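Local coordinates for aminopeptidase (Trypanosoma brucei brucei, PDB 4EFD), which probably removes amino acids from the N-termini of peptides, as a metal-dependent aminopeptidase of the M17 (leucine aminopeptidase) family, at residues A[319-324]-A[338-343]. Residues are numbered along the deposited sequence; the frame is centred on the assembly and turned at random.
Sequences AVFCGF and CTLCLA
C338 reaches from the strand into the helix surface between V320, F321 and F324. Its SG lies anti to the backbone N (chi1 179°), which carries the sulfur up to the helix. There SG is modelled 3.1 Å from V320 CG1, shorter than a normal contact, so the exact distance is doubtful. It also lies 3.9 Å from F321 CA, so it touches the helix backbone as well as its side chains. F324 stands beside the cysteine. Its CG is anti to the backbone N (chi1 -180°), which puts the ring next to C338 CB. F324 CD1 is 3.5 Å from C338 CB, which approaches the ring obliquely. The sulfur is 5.2 Å from the F324 ring centroid and 42° off the ring normal, a slanted sulfur-aromatic contact.

Two residues further along the strand, L340 is on the same side of the sheet as C338. Its two methyls divide the work on F321. CD2 rests 4.0 Å from F321 CB, and CD1 lies 4.1 Å from F321 CD1 of the ring. The two side chains meet at a slant, without a stack.

Helix 315-330 thus packs on strand 334-344, the strand that follows it. L273 of the adjoining strand 269-275 touches the side chains of both phenylalanines, and F239 meets F324 edge-to-face. All five touching residues are buried. The side-chain contacts are apolar, with one sulfur-aromatic component, consistent with cohesion by dispersion and exclusion of water between helix and sheet.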
loop_
_atom_site.group_PDB
_atom_site.type_symbol
_atom_site.label_atom_id
_atom_site.label_comp_id
_atom_site.label_asym_id
_atom_site.label_seq_id
_atom_site.Cartn_x
_atom_site.Cartn_y
_atom_site.Cartn_z
ATOM N N ALA A 319 -29.582 -1.339 18.638
ATOM C CA ALA A 319 -29.499 -0.890 20.029
ATOM C C ALA A 319 -30.619 0.089 20.373
ATOM O O ALA A 319 -31.230 -0.000 21.437
ATOM C CB ALA A 319 -28.146 -0.250 20.292
ATOM N N VAL A 320 -30.875 1.020 19.462
ATOM C CA VAL A 320 -31.919 2.026 19.633
ATOM C C VAL A 320 -33.316 1.398 19.590
ATOM O O VAL A 320 -34.218 1.821 20.318
ATOM C CB VAL A 320 -31.790 3.128 18.551
ATOM C CG1 VAL A 320 -33.026 3.992 18.498
ATOM C CG2 VAL A 320 -30.559 3.979 18.820
ATOM N N PHE A 321 -33.484 0.387 18.742
ATOM C CA PHE A 321 -34.759 -0.316 18.610
ATOM C C PHE A 321 -35.080 -1.162 19.844
ATOM O O PHE A 321 -36.203 -1.132 20.344
ATOM C CB PHE A 321 -34.750 -1.203 17.361
ATOM C CG PHE A 321 -35.978 -2.056 17.212
ATOM C CD1 PHE A 321 -37.199 -1.482 16.881
ATOM C CD2 PHE A 321 -35.912 -3.432 17.397
ATOM C CE1 PHE A 321 -38.338 -2.264 16.738
ATOM C CE2 PHE A 321 -37.048 -4.224 17.256
ATOM C CZ PHE A 321 -38.263 -3.637 16.925
ATOM N N CYS A 322 -34.095 -1.911 20.327
ATOM C CA CYS A 322 -34.305 -2.817 21.455
ATOM C C CYS A 322 -34.478 -2.076 22.783
ATOM O O CYS A 322 -35.246 -2.515 23.642
ATOM C CB CYS A 322 -33.161 -3.829 21.546
ATOM S SG CYS A 322 -33.145 -5.021 20.190
ATOM N N GLY A 323 -33.768 -0.961 22.947
ATOM C CA GLY A 323 -33.948 -0.090 24.109
ATOM C C GLY A 323 -35.348 0.500 24.165
ATOM O O GLY A 323 -35.928 0.646 25.243
ATOM N N PHE A 324 -35.886 0.843 22.997
ATOM C CA PHE A 324 -37.266 1.310 22.873
ATOM C C PHE A 324 -38.254 0.233 23.333
ATOM O O PHE A 324 -39.187 0.525 24.084
ATOM C CB PHE A 324 -37.547 1.711 21.422
ATOM C CG PHE A 324 -38.944 2.211 21.177
ATOM C CD1 PHE A 324 -39.230 3.568 21.241
ATOM C CD2 PHE A 324 -39.968 1.329 20.856
ATOM C CE1 PHE A 324 -40.516 4.036 21.002
ATOM C CE2 PHE A 324 -41.256 1.788 20.618
ATOM C CZ PHE A 324 -41.529 3.145 20.689
ATOM N N CYS A 338 -38.265 6.749 18.350
ATOM C CA CYS A 338 -37.167 5.912 17.879
ATOM C C CYS A 338 -37.160 5.834 16.356
ATOM O O CYS A 338 -37.935 5.083 15.761
ATOM C CB CYS A 338 -37.276 4.513 18.484
ATOM S SG CYS A 338 -35.986 3.379 17.946
ATOM N N THR A 339 -36.283 6.623 15.736
ATOM C CA THR A 339 -36.164 6.674 14.281
ATOM C C THR A 339 -35.039 5.761 13.797
ATOM O O THR A 339 -33.872 5.972 14.132
ATOM C CB THR A 339 -35.897 8.111 13.796
ATOM O OG1 THR A 339 -36.953 8.973 14.243
ATOM C CG2 THR A 339 -35.815 8.163 12.277
ATOM N N LEU A 340 -35.398 4.745 13.017
ATOM C CA LEU A 340 -34.421 3.835 12.426
ATOM C C LEU A 340 -34.083 4.306 11.016
ATOM O O LEU A 340 -34.953 4.343 10.144
ATOM C CB LEU A 340 -34.970 2.406 12.380
ATOM C CG LEU A 340 -35.478 1.819 13.697
ATOM C CD1 LEU A 340 -36.094 0.451 13.458
ATOM C CD2 LEU A 340 -34.360 1.732 14.719
ATOM N N CYS A 341 -32.823 4.677 10.804
ATOM C CA CYS A 341 -32.354 5.126 9.494
ATOM C C CYS A 341 -31.881 3.915 8.691
ATOM O O CYS A 341 -30.739 3.474 8.826
ATOM C CB CYS A 341 -31.234 6.157 9.658
ATOM S SG CYS A 341 -31.670 7.532 10.755
ATOM N N LEU A 342 -32.779 3.379 7.865
ATOM C CA LEU A 342 -32.552 2.114 7.169
ATOM C C LEU A 342 -32.348 2.317 5.672
ATOM O O LEU A 342 -33.175 2.935 5.002
ATOM C CB LEU A 342 -33.736 1.171 7.395
ATOM C CG LEU A 342 -34.073 0.826 8.849
ATOM C CD1 LEU A 342 -35.308 -0.059 8.904
ATOM C CD2 LEU A 342 -32.897 0.151 9.542
ATOM N N ALA A 343 -31.243 1.784 5.156
ATOM C CA ALA A 343 -30.932 1.864 3.731
ATOM C C ALA A 343 -29.849 0.856 3.362
ATOM O O ALA A 343 -28.997 0.520 4.182
ATOM C CB ALA A 343 -30.485 3.271 3.368
#